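Local structure of putative 2OG-Fe(II) oxygenase family protein (3OOX) at residues 72-78 with 115-119; 193-199 with 229-235; 100-104 with 166-170; 38-43 with 137-141; 54-58 with 124-130. The protein probably acts as an iron(II)- and 2-oxoglutarate-dependent oxygenase, with ethylene formation and arginine oxidation among the reactions inferred for it. The contacts are given in a common frame with arbitrary orientation. Where two conformers were deposited one is given. Numbering follows the deposited sequence.

Contact 1 of 5, residues 72-78 with 115-119. With EDO (1,2-ethanediol), chain D; EDO (1,2-ethanediol), chain K.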
# COMPACT_ATOMS: atom_id res chain seq x y z
N VAL A 72 -10.42 15.28 -9.93
CA VAL A 72 -10.87 14.12 -10.71
C VAL A 72 -11.35 13.06 -9.73
O VAL A 72 -10.57 12.48 -8.98
CB VAL A 72 -9.77 13.55 -11.65
CG1 VAL A 72 -10.29 12.35 -12.46
CG2 VAL A 72 -9.27 14.65 -12.57
N LYS A 73 -12.65 12.77 -9.75
CA LYS A 73 -13.22 11.67 -8.97
C LYS A 73 -12.79 11.74 -7.50
O LYS A 73 -12.42 10.74 -6.88
CB LYS A 73 -12.86 10.31 -9.59
CG LYS A 73 -13.40 10.13 -10.99
CD LYS A 73 -14.95 9.87 -10.96
CE LYS A 73 -15.53 9.79 -12.32
NZ LYS A 73 -17.07 9.57 -12.22
N GLY A 74 -12.86 12.94 -6.97
CA GLY A 74 -12.61 13.15 -5.54
C GLY A 74 -11.20 12.88 -5.12
O GLY A 74 -10.92 12.72 -3.93
N GLY A 75 -10.29 12.89 -6.08
CA GLY A 75 -8.88 12.62 -5.85
C GLY A 75 -8.49 11.16 -6.00
O GLY A 75 -7.33 10.79 -5.87
N ALA A 76 -9.45 10.30 -6.37
CA ALA A 76 -9.18 8.91 -6.55
C ALA A 76 -8.33 8.62 -7.80
O ALA A 76 -7.72 7.55 -7.90
CB ALA A 76 -10.51 8.14 -6.65
N ARG A 77 -8.32 9.57 -8.73
CA ARG A 77 -7.45 9.49 -9.91
C ARG A 77 -6.81 10.85 -10.08
O ARG A 77 -7.40 11.84 -9.76
CB ARG A 77 -8.28 9.16 -11.16
CG ARG A 77 -9.05 7.82 -11.10
CD ARG A 77 -8.17 6.63 -11.15
NE ARG A 77 -8.92 5.36 -11.11
CZ ARG A 77 -9.14 4.64 -10.00
NH1 ARG A 77 -8.68 5.03 -8.81
NH2 ARG A 77 -9.81 3.49 -10.07
N GLY A 78 -5.57 10.88 -10.57
CA GLY A 78 -4.92 12.16 -10.80
C GLY A 78 -4.35 12.82 -9.55
O GLY A 78 -3.88 12.15 -8.63
N MSE A 115 -15.18 2.03 -11.56
CA MSE A 115 -13.74 2.30 -11.53
C MSE A 115 -13.37 3.26 -12.63
O MSE A 115 -13.45 2.95 -13.83
CB MSE A 115 -12.95 0.99 -11.70
CG MSE A 115 -12.93 0.20 -10.45
SE MSE A 115 -12.21 -1.58 -10.58
CE MSE A 115 -10.51 -1.18 -11.33
N ALA A 116 -13.01 4.49 -12.22
CA ALA A 116 -12.79 5.54 -13.16
C ALA A 116 -11.51 5.37 -13.97
O ALA A 116 -10.50 4.82 -13.51
CB ALA A 116 -12.76 6.92 -12.41
N ASP A 117 -11.54 5.90 -15.19
CA ASP A 117 -10.38 5.91 -16.05
C ASP A 117 -9.25 6.71 -15.41
O ASP A 117 -9.50 7.68 -14.68
CB ASP A 117 -10.67 6.58 -17.40
CG ASP A 117 -11.58 5.76 -18.31
OD1 ASP A 117 -11.82 4.57 -18.04
OD2 ASP A 117 -12.05 6.34 -19.33
N ASN A 118 -8.02 6.30 -15.69
CA ASN A 118 -6.84 7.10 -15.34
C ASN A 118 -6.77 8.37 -16.17
O ASN A 118 -7.29 8.42 -17.30
CB ASN A 118 -5.56 6.31 -15.53
CG ASN A 118 -5.32 5.35 -14.42
OD1 ASN A 118 -5.48 5.71 -13.24
ND2 ASN A 118 -4.96 4.08 -14.78
N VAL A 119 -6.14 9.38 -15.60
CA VAL A 119 -5.70 10.53 -16.35
C VAL A 119 -4.18 10.50 -16.34
O VAL A 119 -3.57 9.77 -15.56
CB VAL A 119 -6.27 11.86 -15.77
CG1 VAL A 119 -7.80 11.88 -15.87
CG2 VAL A 119 -5.78 12.07 -14.27
C1 EDO D . -17.76 6.05 -11.44
O1 EDO D . -17.19 7.17 -10.75
C2 EDO D . -16.69 5.48 -12.35
O2 EDO D . -16.32 6.41 -13.38
C1 EDO K . -12.63 11.14 -15.11
O1 EDO K . -12.37 12.22 -15.99
C2 EDO K . -11.48 10.13 -15.26
O2 EDO K . -11.77 9.05 -14.40
O HOH W 1 -9.79 2.27 -12.72
O HOH W 2 -5.17 8.39 -12.83
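Two irregular loop segments meet here, and R77 reaches every residue from M115 to V119. Its backbone neighbours fold back tightly: G75 N bonds to V72 O (2.9 Å) and A76 N to K73 O (3.0 Å).

Direct hydrogen bonding across the interface rests on the guanidinium. R77 NE donates to A116 O at 2.9 Å, while R77 NH1 turns back to A76 O at 2.8 Å, so one side chain ties both backbones together. Water 1 adds a second link, accepting from R77 NH2 (2.9 Å) and donating to A116 O (2.8 Å). Water 2 joins V119 N (3.1 Å) and N118 OD1 (2.7 Å), and more weakly G78 N (3.4 Å). One ethanediol, probably from the crystallisation liquor, accepts from K73 NZ through its O1 (2.8 Å).

Apolar contacts flank this polar centre. K73 CG packs on A116 CB at 3.6 Å, V72 CG1 on V119 CG1 at 4.2 Å, and V119 CG2 approaches G78 CA at 3.6 Å.

The 72-78 loop leads into strand 78-80 at the edge of the main sheet, where G78 pairs with H100 of strand 97-101; V119 touches W99 of that same strand, and N118 ND2 reaches G102 O just beyond it.

Contact 2 of 5, residues 193-199 with 229-235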
# COMPACT_ATOMS: atom_id res chain seq x y z
N ASP A 193 -4.70 0.32 6.90
CA ASP A 193 -5.08 0.28 5.51
C ASP A 193 -6.31 -0.61 5.34
O ASP A 193 -6.44 -1.61 6.05
CB ASP A 193 -3.93 -0.34 4.69
CG ASP A 193 -2.77 0.62 4.46
OD1 ASP A 193 -2.92 1.83 4.76
OD2 ASP A 193 -1.71 0.15 3.98
N ILE A 194 -7.16 -0.24 4.39
CA ILE A 194 -8.46 -0.90 4.19
C ILE A 194 -8.45 -2.01 3.17
O ILE A 194 -9.44 -2.78 3.08
CB ILE A 194 -9.59 0.10 3.94
CG1 ILE A 194 -9.45 0.80 2.62
CG2 ILE A 194 -9.66 1.13 5.08
CD1 ILE A 194 -10.59 1.84 2.39
N ASN A 195 -7.33 -2.18 2.46
CA ASN A 195 -7.24 -3.01 1.27
C ASN A 195 -6.74 -4.41 1.60
O ASN A 195 -6.94 -4.90 2.72
CB ASN A 195 -6.40 -2.27 0.20
CG ASN A 195 -5.05 -1.79 0.74
OD1 ASN A 195 -5.01 -0.84 1.55
ND2 ASN A 195 -3.94 -2.40 0.26
N THR A 196 -6.13 -5.10 0.66
CA THR A 196 -5.70 -6.49 0.87
C THR A 196 -4.29 -6.57 1.45
O THR A 196 -4.10 -6.99 2.59
CB THR A 196 -5.85 -7.28 -0.44
OG1 THR A 196 -7.23 -7.20 -0.86
CG2 THR A 196 -5.35 -8.76 -0.30
N ILE A 197 -3.31 -6.14 0.67
CA ILE A 197 -1.97 -5.85 1.19
C ILE A 197 -1.45 -4.57 0.55
O ILE A 197 -1.86 -4.22 -0.56
CB ILE A 197 -0.94 -6.98 0.94
CG1 ILE A 197 -0.86 -7.36 -0.54
CG2 ILE A 197 -1.31 -8.21 1.80
CD1 ILE A 197 0.31 -8.36 -0.87
N THR A 198 -0.52 -3.89 1.24
CA THR A 198 0.13 -2.70 0.71
C THR A 198 1.65 -2.96 0.64
O THR A 198 2.26 -3.56 1.57
CB THR A 198 -0.17 -1.49 1.61
OG1 THR A 198 -1.59 -1.33 1.64
CG2 THR A 198 0.48 -0.20 1.11
N LEU A 199 2.26 -2.57 -0.49
CA LEU A 199 3.66 -2.80 -0.77
C LEU A 199 4.41 -1.47 -0.89
O LEU A 199 4.06 -0.65 -1.73
CB LEU A 199 3.83 -3.62 -2.05
CG LEU A 199 3.26 -5.02 -2.00
CD1 LEU A 199 1.89 -5.06 -2.66
CD2 LEU A 199 4.23 -6.06 -2.62
N ILE A 229 5.79 -4.68 3.57
CA ILE A 229 4.46 -5.11 3.17
C ILE A 229 3.57 -5.22 4.40
O ILE A 229 4.01 -5.72 5.43
CB ILE A 229 4.50 -6.46 2.47
CG1 ILE A 229 5.49 -6.40 1.30
CG2 ILE A 229 3.07 -6.86 1.98
CD1 ILE A 229 6.12 -7.71 0.93
N ASN A 230 2.34 -4.75 4.30
CA ASN A 230 1.36 -4.88 5.42
C ASN A 230 0.02 -5.43 4.98
O ASN A 230 -0.44 -5.20 3.84
CB ASN A 230 1.16 -3.58 6.22
CG ASN A 230 0.58 -2.45 5.40
OD1 ASN A 230 1.26 -1.90 4.53
ND2 ASN A 230 -0.69 -2.09 5.67
N ILE A 231 -0.60 -6.14 5.91
CA ILE A 231 -1.95 -6.67 5.78
C ILE A 231 -2.95 -5.51 5.87
O ILE A 231 -2.79 -4.64 6.74
CB ILE A 231 -2.25 -7.65 6.94
CG1 ILE A 231 -1.19 -8.77 6.99
CG2 ILE A 231 -3.73 -8.19 6.86
CD1 ILE A 231 -1.14 -9.67 5.77
N GLY A 232 -3.99 -5.50 5.02
CA GLY A 232 -5.06 -4.53 5.11
C GLY A 232 -6.35 -5.16 5.59
O GLY A 232 -6.46 -6.40 5.70
N ASP A 233 -7.35 -4.32 5.81
CA ASP A 233 -8.56 -4.77 6.45
C ASP A 233 -9.29 -5.85 5.64
O ASP A 233 -9.95 -6.69 6.27
CB ASP A 233 -9.53 -3.61 6.67
CG ASP A 233 -9.06 -2.63 7.71
OD1 ASP A 233 -8.09 -2.90 8.46
OD2 ASP A 233 -9.68 -1.56 7.79
N MSE A 234 -9.24 -5.83 4.31
CA MSE A 234 -9.94 -6.85 3.52
C MSE A 234 -9.40 -8.24 3.84
O MSE A 234 -10.16 -9.20 3.98
CB MSE A 234 -9.81 -6.59 2.01
CG MSE A 234 -10.63 -5.46 1.48
SE MSE A 234 -10.21 -5.06 -0.38
CE MSE A 234 -11.44 -3.62 -0.69
N LEU A 235 -8.07 -8.36 3.94
CA LEU A 235 -7.46 -9.65 4.18
C LEU A 235 -7.63 -10.03 5.65
O LEU A 235 -7.84 -11.21 5.98
CB LEU A 235 -5.99 -9.60 3.77
CG LEU A 235 -5.15 -10.85 3.93
CD1 LEU A 235 -5.81 -12.08 3.28
CD2 LEU A 235 -3.75 -10.66 3.32
O HOH W 3 -3.01 -1.72 8.09
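Strands 197-199 and 229-231 run antiparallel, their axes 4.7 Å apart at 165°, as central neighbours in the main sheet of the jelly-roll (double-stranded beta-helix) fold of 2OG-Fe(II) oxygenases. T198 and N230 form the hydrogen-bonded pair, T198 N to N230 O at 2.9 Å and N230 N to T198 O at 3.0 Å; I197-I231 and L199-I229 are non-hydrogen-bonded pairs. G232 N to T196 O (2.9 Å) continues the bonding. T196 and I197 form a classic beta bulge opposite L269. Carbonyls of 193-195 then accept from the first NH groups of helix 233-238: D233 N bonds to D193 O (2.9 Å) and M234 N to N195 O (2.9 Å). G232, at the N-cap, has no room for a CB, which would clash with N195 O.

I197, L199, I229 and I231 share one face of the sheet, where I197 CG2 meets L235 CD2 at 3.8 Å; I197 and I229 also touch V145 of helix 127-152. T198 and N230 point to the other face, near D193. That aspartate falls in an H-x-D sequence, the pattern that supplies iron ligands in relatives. Its OD2 accepts from T198 OG1 at 2.8 Å and from N230 ND2 at 3.0 Å.

Contact 3 of 5, residues 100-104 with 166-170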
# COMPACT_ATOMS: atom_id res chain seq x y z
N HIS A 100 -2.64 9.68 -7.91
CA HIS A 100 -3.16 8.33 -7.84
C HIS A 100 -3.43 7.73 -9.21
O HIS A 100 -4.10 8.35 -10.04
CB HIS A 100 -4.45 8.31 -7.04
CG HIS A 100 -4.22 8.51 -5.58
ND1 HIS A 100 -4.89 9.47 -4.85
CD2 HIS A 100 -3.38 7.89 -4.71
CE1 HIS A 100 -4.48 9.42 -3.59
NE2 HIS A 100 -3.56 8.47 -3.48
N MSE A 101 -2.90 6.53 -9.40
CA MSE A 101 -3.16 5.73 -10.58
C MSE A 101 -3.93 4.50 -10.16
O MSE A 101 -3.47 3.75 -9.31
CB MSE A 101 -1.85 5.31 -11.26
CG MSE A 101 -2.08 4.45 -12.52
SE MSE A 101 -0.46 3.60 -13.11
CE MSE A 101 -1.34 2.19 -14.17
N GLY A 102 -5.09 4.30 -10.80
CA GLY A 102 -5.86 3.07 -10.64
C GLY A 102 -5.57 2.09 -11.76
O GLY A 102 -4.70 2.31 -12.60
N ARG A 103 -6.37 1.02 -11.82
CA ARG A 103 -6.21 0.02 -12.88
C ARG A 103 -6.68 0.55 -14.23
O ARG A 103 -7.74 1.13 -14.30
CB ARG A 103 -7.01 -1.24 -12.55
CG ARG A 103 -6.68 -2.38 -13.52
CD ARG A 103 -7.17 -3.72 -13.06
NE ARG A 103 -6.41 -4.21 -11.90
CZ ARG A 103 -5.19 -4.69 -11.89
NH1 ARG A 103 -4.52 -4.87 -13.02
NH2 ARG A 103 -4.65 -5.06 -10.74
N ASP A 104 -5.88 0.28 -15.26
CA ASP A 104 -6.31 0.51 -16.65
C ASP A 104 -7.08 -0.73 -17.08
O ASP A 104 -6.49 -1.82 -17.18
CB ASP A 104 -5.12 0.66 -17.61
CG ASP A 104 -4.51 2.04 -17.60
OD1 ASP A 104 -5.24 3.05 -17.48
OD2 ASP A 104 -3.27 2.12 -17.75
N ASP A 166 -7.93 -8.13 -11.84
CA ASP A 166 -8.57 -6.85 -12.09
C ASP A 166 -8.95 -6.11 -10.80
O ASP A 166 -9.86 -5.29 -10.81
CB ASP A 166 -9.79 -6.98 -13.04
CG ASP A 166 -9.39 -7.43 -14.45
OD1 ASP A 166 -8.24 -7.21 -14.80
OD2 ASP A 166 -10.23 -8.03 -15.14
N GLY A 167 -8.16 -6.34 -9.76
CA GLY A 167 -8.41 -5.69 -8.47
C GLY A 167 -8.32 -4.18 -8.56
O GLY A 167 -7.57 -3.65 -9.37
N ASN A 168 -9.05 -3.50 -7.67
CA ASN A 168 -9.20 -2.04 -7.69
C ASN A 168 -8.01 -1.40 -6.99
O ASN A 168 -8.16 -0.59 -6.07
CB ASN A 168 -10.50 -1.66 -7.00
CG ASN A 168 -10.98 -0.27 -7.38
OD1 ASN A 168 -10.35 0.49 -8.12
ND2 ASN A 168 -12.16 0.06 -6.83
N SER A 169 -6.82 -1.79 -7.43
CA SER A 169 -5.57 -1.39 -6.80
C SER A 169 -5.12 -0.02 -7.22
O SER A 169 -5.42 0.44 -8.34
CB SER A 169 -4.48 -2.45 -7.06
OG SER A 169 -4.91 -3.72 -6.56
N VAL A 170 -4.39 0.64 -6.33
CA VAL A 170 -3.97 2.03 -6.56
C VAL A 170 -2.49 2.15 -6.27
O VAL A 170 -2.03 1.77 -5.21
CB VAL A 170 -4.77 2.99 -5.72
CG1 VAL A 170 -4.20 4.42 -5.83
CG2 VAL A 170 -6.26 3.00 -6.10
O HOH W 4 -7.98 0.81 -9.39
O HOH W 5 -4.83 -5.93 -7.97
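H100 comes first, with its ring against V170: CD2 lies 3.7 Å from V170 CG1. Both ring nitrogens have partners elsewhere, ND1 with G75 O and NE2 with R172 NE. At M101 the carbonyl reaches across the interface, M101 O standing 3.3 Å from V170 CA in a CA-H...O contact, while the selenomethionine side chain leads away to V131, S132 and Y135 of helix 127-152.

M101 also pairs through its backbone with L171, so this is where strands 97-101 and 170-176 lie side by side, antiparallel, in the main sheet of the jelly-roll. Over 100-103 and 166-170 the two backbones run 174° apart end to end; beyond the pairing no direct backbone hydrogen bond links them. G102, whose CA is 4.6 Å from that of V170, gives a second CA-H...O contact, from its CA to S169 O at 3.5 Å.

By R103 the gap is wide enough for water 4, which accepts from R103 N (2.9 Å) and donates to S169 O (2.8 Å) and N168 OD1 (2.7 Å). The arginine side chain spans the rest. Its NE donates to G167 O at 2.8 Å, and G167 O also takes S169 N (2.8 Å) across the inverse gamma turn centred on N168. D166 N lies over one face of the guanidinium. R103 NH2 forms a salt bridge with D139 of helix 127-152.

Contact 4 of 5, residues 38-43 with 137-141. With EDO (1,2-ethanediol), chain E.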
# COMPACT_ATOMS: atom_id res chain seq x y z
N LEU A 38 10.61 -7.60 3.00
CA LEU A 38 11.05 -8.49 1.91
C LEU A 38 12.29 -7.89 1.26
O LEU A 38 12.25 -6.79 0.71
CB LEU A 38 9.94 -8.66 0.88
CG LEU A 38 10.24 -9.57 -0.30
CD1 LEU A 38 10.24 -10.97 0.21
CD2 LEU A 38 9.16 -9.43 -1.36
N SER A 39 13.41 -8.61 1.34
CA SER A 39 14.68 -8.17 0.74
C SER A 39 14.94 -8.92 -0.57
O SER A 39 14.22 -9.87 -0.90
CB SER A 39 15.80 -8.41 1.74
OG SER A 39 15.90 -9.78 2.05
N ASP A 40 15.92 -8.45 -1.33
CA ASP A 40 16.40 -9.13 -2.54
C ASP A 40 15.28 -9.33 -3.58
O ASP A 40 15.17 -10.41 -4.17
CB ASP A 40 17.04 -10.48 -2.20
CG ASP A 40 18.20 -10.36 -1.24
OD1 ASP A 40 18.95 -9.36 -1.30
OD2 ASP A 40 18.35 -11.29 -0.41
N TYR A 41 14.49 -8.30 -3.82
CA TYR A 41 13.41 -8.40 -4.83
C TYR A 41 14.03 -8.45 -6.21
O TYR A 41 15.20 -8.07 -6.40
CB TYR A 41 12.36 -7.28 -4.72
CG TYR A 41 12.87 -5.83 -4.71
CD1 TYR A 41 13.58 -5.29 -5.78
CD2 TYR A 41 12.58 -4.99 -3.63
CE1 TYR A 41 14.00 -3.96 -5.77
CE2 TYR A 41 12.99 -3.66 -3.61
CZ TYR A 41 13.70 -3.15 -4.69
OH TYR A 41 14.11 -1.82 -4.67
N ASP A 42 13.27 -8.93 -7.18
CA ASP A 42 13.82 -9.09 -8.53
C ASP A 42 13.34 -8.02 -9.49
O ASP A 42 13.63 -8.10 -10.70
CB ASP A 42 13.54 -10.51 -9.07
CG ASP A 42 12.08 -10.80 -9.26
OD1 ASP A 42 11.24 -10.01 -8.77
OD2 ASP A 42 11.77 -11.83 -9.90
N LEU A 43 12.63 -7.01 -8.96
CA LEU A 43 12.16 -5.89 -9.76
C LEU A 43 13.36 -5.15 -10.32
O LEU A 43 14.32 -4.94 -9.62
CB LEU A 43 11.33 -4.91 -8.93
CG LEU A 43 9.90 -5.27 -8.53
CD1 LEU A 43 9.84 -6.42 -7.53
CD2 LEU A 43 9.29 -4.00 -7.93
N SER A 137 4.34 -3.99 -11.93
CA SER A 137 5.42 -4.68 -11.24
C SER A 137 5.11 -4.95 -9.77
O SER A 137 5.37 -6.02 -9.25
CB SER A 137 6.69 -3.85 -11.36
OG SER A 137 7.72 -4.47 -10.66
N LEU A 138 4.58 -3.93 -9.09
CA LEU A 138 4.23 -4.10 -7.68
C LEU A 138 3.00 -5.00 -7.53
O LEU A 138 2.91 -5.76 -6.57
CB LEU A 138 4.03 -2.74 -7.03
CG LEU A 138 5.34 -1.97 -6.82
CD1 LEU A 138 5.05 -0.52 -6.41
CD2 LEU A 138 6.24 -2.63 -5.81
N ASP A 139 2.06 -4.91 -8.47
CA ASP A 139 0.88 -5.79 -8.47
C ASP A 139 1.35 -7.24 -8.61
O ASP A 139 0.84 -8.15 -7.93
CB ASP A 139 -0.11 -5.44 -9.60
CG ASP A 139 -1.48 -6.03 -9.38
OD1 ASP A 139 -1.97 -6.03 -8.23
OD2 ASP A 139 -2.09 -6.49 -10.38
N GLY A 140 2.32 -7.45 -9.49
CA GLY A 140 2.89 -8.81 -9.66
C GLY A 140 3.60 -9.37 -8.43
O GLY A 140 3.43 -10.53 -8.05
N MSE A 141 4.41 -8.53 -7.81
CA MSE A 141 5.11 -8.93 -6.59
C MSE A 141 4.10 -9.21 -5.48
O MSE A 141 4.22 -10.15 -4.71
CB MSE A 141 6.17 -7.91 -6.17
CG MSE A 141 6.80 -8.28 -4.89
SE MSE A 141 7.68 -10.02 -4.92
CE MSE A 141 9.34 -9.40 -5.73
C1 EDO E . 9.12 -15.62 -10.06
O1 EDO E . 8.54 -15.08 -11.25
C2 EDO E . 10.42 -14.89 -9.75
O2 EDO E . 10.14 -13.51 -9.45
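Helix 127-152 packs against the main sheet of the fold, and this contact lies toward the edge of that packing, where strand 35-39 ends and the chain turns away. M141 is at the centre. Its selenium sits 3.9 Å from L38 CD2, and its methyl CE touches three residues of the loop after the strand: L43 CD1 at 3.5 Å, D42 OD1 at 3.6 Å and Y41 CB at 3.8 Å.

The sheet it packs on is that of the jelly-roll, in which strand 35-39 flanks strand 227-231; L38, Y41, L138 and M141 all reach residues of the latter strand, so the apolar layer between helix and sheet continues inward from here.

One helical turn before M141, S137 and L138 meet L43. L43 CG is 3.2 Å from S137 OG, a close approach, and L43 CD2 is 4.0 Å from L138 CD2. At the solvent side D42 OD2 accepts a very short 2.4 Å hydrogen bond from O2 of an ethanediol, which K144 NZ of the same helix also holds.

Contact 5 of 5, residues 54-58 with 124-130. With EDO (1,2-ethanediol), chain L.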
# COMPACT_ATOMS: atom_id res chain seq x y z
N SER A 54 10.01 10.05 -12.95
CA SER A 54 8.81 10.64 -13.54
C SER A 54 7.89 11.29 -12.49
O SER A 54 7.31 12.38 -12.75
CB SER A 54 8.03 9.63 -14.38
OG SER A 54 8.67 9.45 -15.63
N ALA A 55 7.74 10.63 -11.34
CA ALA A 55 7.00 11.23 -10.24
C ALA A 55 7.62 12.56 -9.81
O ALA A 55 6.91 13.58 -9.68
CB ALA A 55 6.92 10.25 -9.02
N LYS A 56 8.93 12.55 -9.57
CA LYS A 56 9.65 13.76 -9.17
C LYS A 56 9.48 14.87 -10.20
O LYS A 56 9.27 16.03 -9.87
CB LYS A 56 11.14 13.48 -8.94
CG LYS A 56 11.48 12.55 -7.77
CD LYS A 56 12.96 12.23 -7.69
CE LYS A 56 13.31 11.52 -6.39
NZ LYS A 56 14.73 11.06 -6.38
N ALA A 57 9.54 14.51 -11.48
CA ALA A 57 9.38 15.47 -12.56
C ALA A 57 7.97 16.04 -12.59
O ALA A 57 7.78 17.25 -12.73
CB ALA A 57 9.73 14.80 -13.92
N PHE A 58 6.98 15.18 -12.39
CA PHE A 58 5.60 15.66 -12.32
C PHE A 58 5.40 16.69 -11.19
O PHE A 58 4.82 17.76 -11.40
CB PHE A 58 4.58 14.53 -12.14
CG PHE A 58 3.21 15.07 -11.86
CD1 PHE A 58 2.43 15.58 -12.89
CD2 PHE A 58 2.73 15.18 -10.56
CE1 PHE A 58 1.20 16.13 -12.66
CE2 PHE A 58 1.50 15.77 -10.33
CZ PHE A 58 0.74 16.25 -11.36
N ILE A 124 4.86 15.33 -18.96
CA ILE A 124 5.91 14.38 -18.60
C ILE A 124 5.68 13.19 -19.52
O ILE A 124 4.96 12.24 -19.20
CB ILE A 124 5.84 13.91 -17.10
CG1 ILE A 124 5.70 15.12 -16.15
CG2 ILE A 124 7.05 13.02 -16.74
CD1 ILE A 124 6.76 16.19 -16.30
N PRO A 125 6.27 13.25 -20.74
CA PRO A 125 5.98 12.24 -21.73
C PRO A 125 6.18 10.78 -21.31
O PRO A 125 5.41 9.93 -21.73
CB PRO A 125 6.91 12.61 -22.89
CG PRO A 125 7.11 14.08 -22.75
CD PRO A 125 7.11 14.34 -21.29
N ALA A 126 7.21 10.50 -20.51
CA ALA A 126 7.52 9.12 -20.10
C ALA A 126 6.69 8.64 -18.90
O ALA A 126 6.76 7.48 -18.54
CB ALA A 126 9.00 8.99 -19.80
N PHE A 127 5.88 9.51 -18.32
CA PHE A 127 5.16 9.18 -17.06
C PHE A 127 4.23 7.98 -17.23
O PHE A 127 4.30 7.03 -16.44
CB PHE A 127 4.38 10.41 -16.61
CG PHE A 127 3.67 10.29 -15.29
CD1 PHE A 127 2.48 9.59 -15.21
CD2 PHE A 127 4.12 10.98 -14.18
CE1 PHE A 127 1.76 9.55 -13.99
CE2 PHE A 127 3.40 10.94 -12.97
CZ PHE A 127 2.24 10.23 -12.89
N LYS A 128 3.35 7.99 -18.25
CA LYS A 128 2.39 6.90 -18.40
C LYS A 128 3.14 5.57 -18.47
O LYS A 128 2.81 4.62 -17.76
CB LYS A 128 1.45 7.06 -19.59
CG LYS A 128 0.48 5.88 -19.79
CD LYS A 128 -0.55 6.12 -20.87
CE LYS A 128 -1.35 4.85 -21.16
NZ LYS A 128 -2.43 5.04 -22.17
N HIS A 129 4.16 5.49 -19.32
CA HIS A 129 4.91 4.25 -19.45
C HIS A 129 5.64 3.83 -18.15
O HIS A 129 5.50 2.67 -17.69
CB HIS A 129 5.89 4.34 -20.64
CG HIS A 129 6.85 3.20 -20.72
ND1 HIS A 129 8.04 3.18 -20.03
CD2 HIS A 129 6.78 2.02 -21.40
CE1 HIS A 129 8.68 2.05 -20.30
NE2 HIS A 129 7.93 1.33 -21.11
N ASP A 130 6.39 4.76 -17.56
CA ASP A 130 7.25 4.42 -16.44
C ASP A 130 6.39 4.09 -15.21
O ASP A 130 6.65 3.13 -14.50
CB ASP A 130 8.20 5.57 -16.08
CG ASP A 130 9.23 5.88 -17.15
OD1 ASP A 130 9.33 5.12 -18.14
OD2 ASP A 130 9.93 6.90 -16.97
C1 EDO L . 1.34 10.68 -21.71
O1 EDO L . -0.06 10.39 -21.70
C2 EDO L . 1.72 11.37 -20.42
O2 EDO L . 2.55 10.53 -19.61
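I124 and F127 supply the apolar centre on one side, F58 on the other. I124 CG1 lies 3.9 Å from F58 CA and 4.2 Å from F58 CB, and F127 CE2 approaches F58 CB at 3.9 Å, while the F58 ring itself leads away from the segment 124-130. S54, buried, packs against this centre: its carbonyl oxygen comes near the edge of the F127 ring, S54 O to F127 CD2 at 3.8 Å, while still accepting the helical hydrogen bond from F58 N at 2.8 Å. At the margin, A57 CB is 4.1 Å from I124 CD1.

I124 to F127 is a type I beta turn, closed by F127 N to I124 O at 3.0 Å, and it leads straight into the first turn of the helix. O2 of an ethanediol bridges I124 O and K128 N, 3.0 Å from each.

At the polar edge S54 OG is 3.1 Å from D130 OD2, a hydrogen bond that is not settled, because the same proton has another acceptor in reach.

The contact thus joins helix 45-59 to the N-terminal end of helix 127-152, next to strand 97-101, whose W99 makes edge-to-face contacts with both F58 and F127; A55 and F127 also touch L173 of strand 170-176.

How the contacts relate
Contacts 1 and 3 are immediate neighbours, centres 10 Å apart, joined at G78-H100 and N118-G102 on the strand 78-80 side of the main sheet. Contact 2 lies nearest the middle of the chain, about 7 Å from its centre, and touches contact 4 through adjacent strands 227-231 and 35-39. Helix 127-152 runs from contact 5 to contact 4, whose centres are 21 Å apart, and its D139 forms the salt bridge to R103 of contact 3. Along the chain contact 4 encloses contacts 5 and 1, contact 3 crosses those three, and contact 2 follows separately. The N-terminal part thereby supplies four of the eight strands, two at each end, around four from the later oxygenase region.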